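MIX1 (Leishmania major, PDB 3HA4) acts as a mitochondrial membrane-anchored scaffold that mediates protein-protein interactions through an all-helical, TPR-like fold and forms homodimers. Local coordinates at the interface of chains A and B. Residues are numbered along the deposited sequence; one frame, centred on the assembly and turned at random. Chains: chain A/B, MIX1.

Contact 1: the interface of chains A and B. Residues chain A 124-125, 127-128, 131; chain B 34-36.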
ATOM      1  N   ASP A 124       2.723   5.656 -13.606  1.00 36.85           N
ATOM      2  CA  ASP A 124       2.760   6.179 -12.278  1.00 55.88           C
ATOM      3  C   ASP A 124       3.151   5.105 -11.323  1.00 37.52           C
ATOM      4  O   ASP A 124       3.805   5.352 -10.368  1.00 39.86           O
ATOM      5  CB  ASP A 124       1.372   6.620 -11.905  1.00 61.10           C
ATOM      6  CG  ASP A 124       1.101   8.010 -12.276  1.00 77.41           C
ATOM      7  OD1 ASP A 124       1.918   8.865 -11.979  1.00 78.21           O
ATOM      8  OD2 ASP A 124       0.058   8.242 -12.858  1.00 97.01           O
ATOM      9  N   VAL A 125       2.692   3.902 -11.588  1.00 54.70           N
ATOM     10  CA  VAL A 125       2.951   2.788 -10.742  1.00 42.83           C
ATOM     11  C   VAL A 125       4.389   2.421 -10.842  1.00 46.64           C
ATOM     12  O   VAL A 125       4.960   2.008  -9.888  1.00 44.96           O
ATOM     13  CB  VAL A 125       2.144   1.594 -11.146  1.00 54.41           C
ATOM     14  CG1 VAL A 125       2.735   0.404 -10.614  1.00 33.86           C
ATOM     15  CG2 VAL A 125       0.781   1.714 -10.656  1.00 57.55           C
ATOM     16  N   GLU A 127       6.706   4.373 -11.228  1.00 29.68           N
ATOM     17  CA  GLU A 127       7.454   5.404 -10.561  1.00 37.85           C
ATOM     18  C   GLU A 127       7.430   5.235  -9.069  1.00 32.39           C
ATOM     19  O   GLU A 127       8.393   5.452  -8.428  1.00 41.57           O
ATOM     20  CB  GLU A 127       6.890   6.767 -10.930  1.00 53.56           C
ATOM     21  CG  GLU A 127       7.425   7.370 -12.208  1.00 67.23           C
ATOM     22  CD  GLU A 127       6.763   8.678 -12.572  1.00 99.76           C
ATOM     23  OE1 GLU A 127       6.570   9.504 -11.687  1.00 90.89           O
ATOM     24  OE2 GLU A 127       6.443   8.901 -13.740  1.00 87.10           O
ATOM     25  N   ILE A 128       6.295   4.868  -8.521  1.00 41.86           N
ATOM     26  CA  ILE A 128       6.148   4.587  -7.118  1.00 39.80           C
ATOM     27  C   ILE A 128       6.982   3.394  -6.685  1.00 42.14           C
ATOM     28  O   ILE A 128       7.437   3.344  -5.580  1.00 27.10           O
ATOM     29  CB  ILE A 128       4.668   4.430  -6.774  1.00 33.25           C
ATOM     30  CG1 ILE A 128       4.391   4.937  -5.390  1.00 41.47           C
ATOM     31  CG2 ILE A 128       4.217   3.042  -6.881  1.00 26.50           C
ATOM     32  CD1 ILE A 128       3.046   4.692  -4.956  1.00 52.68           C
ATOM     33  N   MET A 131      10.592   4.529  -6.510  1.00 29.30           N
ATOM     34  CA  MET A 131      10.779   5.187  -5.266  1.00 30.95           C
ATOM     35  C   MET A 131      10.950   4.187  -4.167  1.00 28.01           C
ATOM     36  O   MET A 131      11.781   4.351  -3.357  1.00 32.42           O
ATOM     37  CB  MET A 131       9.606   6.099  -5.005  1.00 33.50           C
ATOM     38  CG  MET A 131       9.647   6.777  -3.690  1.00 50.15           C
ATOM     39  SD  MET A 131       8.581   8.155  -3.666  1.00 56.30           S
ATOM     40  CE  MET A 131       8.196   8.217  -5.363  1.00 68.17           C
TER
ATOM     41  N   TRP B  34       2.657  11.733  -8.119  1.00 59.91           N
ATOM     42  CA  TRP B  34       1.940  10.732  -7.366  1.00 50.72           C
ATOM     43  C   TRP B  34       2.747  10.027  -6.302  1.00 51.03           C
ATOM     44  O   TRP B  34       2.307   9.876  -5.183  1.00 46.96           O
ATOM     45  CB  TRP B  34       1.383   9.707  -8.343  1.00 63.85           C
ATOM     46  CG  TRP B  34       0.352   8.830  -7.776  1.00 56.20           C
ATOM     47  CD1 TRP B  34      -0.781   9.210  -7.194  1.00 49.16           C
ATOM     48  CD2 TRP B  34       0.366   7.421  -7.748  1.00 54.74           C
ATOM     49  NE1 TRP B  34      -1.494   8.146  -6.801  1.00 45.25           N
ATOM     50  CE2 TRP B  34      -0.799   7.020  -7.125  1.00 56.76           C
ATOM     51  CE3 TRP B  34       1.263   6.452  -8.180  1.00 47.45           C
ATOM     52  CZ2 TRP B  34      -1.100   5.703  -6.922  1.00 43.53           C
ATOM     53  CZ3 TRP B  34       0.963   5.178  -7.989  1.00 44.98           C
ATOM     54  CH2 TRP B  34      -0.208   4.797  -7.368  1.00 45.35           C
ATOM     55  N   PRO B  35       3.949   9.598  -6.669  1.00 68.35           N
ATOM     56  CA  PRO B  35       4.851   8.932  -5.725  1.00 56.22           C
ATOM     57  C   PRO B  35       5.196   9.850  -4.557  1.00 64.10           C
ATOM     58  O   PRO B  35       5.253   9.401  -3.413  1.00 62.56           O
ATOM     59  CB  PRO B  35       6.098   8.662  -6.569  1.00 48.65           C
ATOM     60  CG  PRO B  35       5.586   8.546  -7.959  1.00 61.38           C
ATOM     61  CD  PRO B  35       4.438   9.512  -8.057  1.00 61.09           C
ATOM     62  N   LEU B  36       5.421  11.126  -4.855  1.00 86.24           N
ATOM     63  CA  LEU B  36       5.725  12.110  -3.823  1.00 61.49           C
ATOM     64  C   LEU B  36       4.497  12.367  -2.957  1.00 60.42           C
ATOM     65  O   LEU B  36       4.593  12.431  -1.732  1.00 51.72           O
ATOM     66  CB  LEU B  36       6.208  13.417  -4.454  1.00 84.49           C
ATOM     67  CG  LEU B  36       7.495  14.011  -3.880  1.00 73.73           C
ATOM     68  CD1 LEU B  36       8.225  12.988  -3.023  1.00 60.03           C
ATOM     69  CD2 LEU B  36       8.395  14.522  -4.995  1.00 69.02           C
TER
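The backbone carbonyl A:Asp124 O, in the first turn of helix 123-137, meets the benzo side of the B:Trp34 indole in van der Waals contact, 3.5 Å from CE3. From the same residue the methylene CB lies 3.7 Å from CE3 of B:Trp34. The carboxylate plane is 55° from the ring plane and does not stack on it; its oxygen OD1 lies nearer the tryptophan CB, at 3.8 Å. B:Trp34 holds CG anti to its own backbone nitrogen (chi1 -165°), which sends the ring away from the start of helix 34-45 and towards chain A. One turn on from the aspartate, A:Ile128 supplies a branched aliphatic surface that suits a broad aromatic ring: its delta-methyl CD1 packs 3.7 Å from CZ3 of B:Trp34. The gamma carbon CG1 of the same isoleucine lies 4.0 Å from CA of B:Pro35. This proline, whose rigid ring suits the first turn of a helix, is the residue with most surface hidden here. Its CG rests 3.7 Å from CB of A:Glu127, so the glutamate contributes the aliphatic root of its side chain. A:Met131 crosses the proline at about a right angle with its flexible thioether end, although the placing of its CE methyl is doubtful. The patch docks the start of one helix against the flank of another and helps hold the homodimer together.

Contact 2: the interface of chains A and B. Residues chain A 34-35, 117; chain B 124-125, 127-128.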
ATOM      1  N   TRP A  34      -5.343 -12.930  -1.938  1.00 26.44           N
ATOM      2  CA  TRP A  34      -4.534 -11.713  -1.945  1.00 25.86           C
ATOM      3  C   TRP A  34      -5.130 -10.550  -1.114  1.00 24.53           C
ATOM      4  O   TRP A  34      -4.400  -9.866  -0.394  1.00 25.63           O
ATOM      5  CB  TRP A  34      -4.219 -11.295  -3.394  1.00 26.97           C
ATOM      6  CG  TRP A  34      -3.381 -10.051  -3.518  1.00 25.84           C
ATOM      7  CD1 TRP A  34      -2.015  -9.974  -3.532  1.00 25.34           C
ATOM      8  CD2 TRP A  34      -3.861  -8.702  -3.623  1.00 26.88           C
ATOM      9  NE1 TRP A  34      -1.616  -8.665  -3.643  1.00 26.61           N
ATOM     10  CE2 TRP A  34      -2.726  -7.863  -3.706  1.00 33.81           C
ATOM     11  CE3 TRP A  34      -5.137  -8.124  -3.662  1.00 25.62           C
ATOM     12  CZ2 TRP A  34      -2.828  -6.471  -3.824  1.00 25.99           C
ATOM     13  CZ3 TRP A  34      -5.240  -6.740  -3.780  1.00 26.85           C
ATOM     14  CH2 TRP A  34      -4.089  -5.931  -3.859  1.00 24.73           C
ATOM     15  N   PRO A  35      -6.416 -10.331  -1.165  1.00 25.86           N
ATOM     16  CA  PRO A  35      -6.933  -9.215  -0.431  1.00 26.61           C
ATOM     17  C   PRO A  35      -6.888  -9.373   1.045  1.00 25.29           C
ATOM     18  O   PRO A  35      -6.732  -8.412   1.690  1.00 28.39           O
ATOM     19  CB  PRO A  35      -8.347  -9.124  -0.942  1.00 27.35           C
ATOM     20  CG  PRO A  35      -8.280  -9.659  -2.208  1.00 29.76           C
ATOM     21  CD  PRO A  35      -7.410 -10.783  -2.125  1.00 28.74           C
ATOM     22  N   ASN A 117      -1.023  -7.899  -8.993  1.00 62.85           N
ATOM     23  CA  ASN A 117      -2.255  -7.855  -8.248  1.00 64.15           C
ATOM     24  C   ASN A 117      -2.701  -6.464  -7.964  1.00 72.56           C
ATOM     25  O   ASN A 117      -3.868  -6.202  -7.903  1.00 77.76           O
ATOM     26  CB  ASN A 117      -2.125  -8.647  -6.969  1.00 62.23           C
ATOM     27  CG  ASN A 117      -1.853 -10.084  -7.224  1.00 67.00           C
ATOM     28  OD1 ASN A 117      -0.767 -10.460  -7.559  1.00 60.62           O
ATOM     29  ND2 ASN A 117      -2.868 -10.893  -7.098  1.00 59.66           N
TER
ATOM     30  N   ASP B 124      -8.989  -7.951  -7.590  1.00 51.34           N
ATOM     31  CA  ASP B 124      -8.220  -7.897  -6.353  1.00 45.94           C
ATOM     32  C   ASP B 124      -8.269  -6.500  -5.760  1.00 43.32           C
ATOM     33  O   ASP B 124      -8.573  -6.324  -4.578  1.00 33.93           O
ATOM     34  CB  ASP B 124      -6.761  -8.290  -6.599  1.00 55.28           C
ATOM     35  CG  ASP B 124      -6.552  -9.795  -6.609  1.00 51.45           C
ATOM     36  OD1 ASP B 124      -7.407 -10.522  -6.048  1.00 42.26           O
ATOM     37  OD2 ASP B 124      -5.524 -10.245  -7.174  1.00 57.47           O
ATOM     38  N   VAL B 125      -7.953  -5.506  -6.579  1.00 39.55           N
ATOM     39  CA  VAL B 125      -7.987  -4.133  -6.113  1.00 36.06           C
ATOM     40  C   VAL B 125      -9.399  -3.815  -5.670  1.00 40.30           C
ATOM     41  O   VAL B 125      -9.616  -3.136  -4.666  1.00 48.04           O
ATOM     42  CB  VAL B 125      -7.554  -3.150  -7.196  1.00 35.08           C
ATOM     43  CG1 VAL B 125      -7.824  -1.710  -6.749  1.00 33.59           C
ATOM     44  CG2 VAL B 125      -6.082  -3.353  -7.523  1.00 28.51           C
ATOM     45  N   GLU B 127     -11.550  -5.612  -4.265  1.00 49.58           N
ATOM     46  CA  GLU B 127     -11.895  -6.093  -2.928  1.00 35.07           C
ATOM     47  C   GLU B 127     -11.173  -5.356  -1.792  1.00 56.53           C
ATOM     48  O   GLU B 127     -11.769  -5.131  -0.729  1.00 39.86           O
ATOM     49  CB  GLU B 127     -11.752  -7.613  -2.778  1.00 41.65           C
ATOM     50  CG  GLU B 127     -12.458  -8.108  -1.512  1.00 72.92           C
ATOM     51  CD  GLU B 127     -12.143  -9.547  -1.149  1.00 87.39           C
ATOM     52  OE1 GLU B 127     -11.780 -10.326  -2.058  1.00 63.93           O
ATOM     53  OE2 GLU B 127     -12.269  -9.897   0.051  1.00 64.94           O
ATOM     54  N   ILE B 128      -9.910  -4.967  -1.990  1.00 39.83           N
ATOM     55  CA  ILE B 128      -9.256  -4.212  -0.924  1.00 40.55           C
ATOM     56  C   ILE B 128      -9.862  -2.815  -0.832  1.00 41.23           C
ATOM     57  O   ILE B 128      -9.911  -2.236   0.248  1.00 31.98           O
ATOM     58  CB  ILE B 128      -7.702  -4.187  -0.995  1.00 31.29           C
ATOM     59  CG1 ILE B 128      -7.197  -3.380  -2.187  1.00 29.03           C
ATOM     60  CG2 ILE B 128      -7.135  -5.603  -1.008  1.00 34.41           C
ATOM     61  CD1 ILE B 128      -5.711  -3.384  -2.277  1.00 27.44           C
TER
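B:Asp124, with 64 Å² hidden by chain A, reaches several groups of the partner. Its carboxylate oxygen OD2 accepts a hydrogen bond of 2.7 Å from the side-chain amide nitrogen ND2 of A:Asn117, which approaches nearly along the C-O axis with 150° at the hydrogen. Amide and carboxylate planes are 20° apart, and the acceptor sits slightly out of the amide plane. A short acidic side chain suits this place, since its CB can pack on an aromatic while OD2 takes the amide N-H and OD1 faces a proline ring. That aromatic is A:Trp34, whose CE3 lies 3.4 Å from CB of B:Asp124. A:Asn117 probably helps to position the indole within its own chain, for its CB lies over the same face near the rim. From the other side of the ring plane B:Ile128 brings both branches to the benzo end, which is thus wedged between aspartate and isoleucine. Its CG1 stands between the backbone nitrogen and the carbonyl carbon (chi1 69°), and with CD1 extended beyond CG1 it reaches the CH2 corner. A:Pro35, whose rigid ring suits a helix start, crosses B:Asp124 at about a right angle, its CD 3.9 Å from OD1 of B:Asp124. The carboxylate of B:Glu127 lies near this ring but is poorly ordered. On the isoleucine side, CA of A:Pro35 stands 3.7 Å from CG2 of B:Ile128.

The C-alpha centres of contact 1 and contact 2 lie about 19 Å apart, and the two are twins related by the dimer two-fold. In each, the start of one chain's helix, B:Trp34 and B:Pro35 or A:Trp34 and A:Pro35, packs on helix 123-137 of the other, so every chain gives both surfaces. The copies differ in detail: chi1 is -146° for A:Ile128 and 69° for B:Ile128. Such reciprocal docking closes the pair symmetrically, consistent with the protein's homodimerization, and probably helps to fix how the two subunits are set against each other.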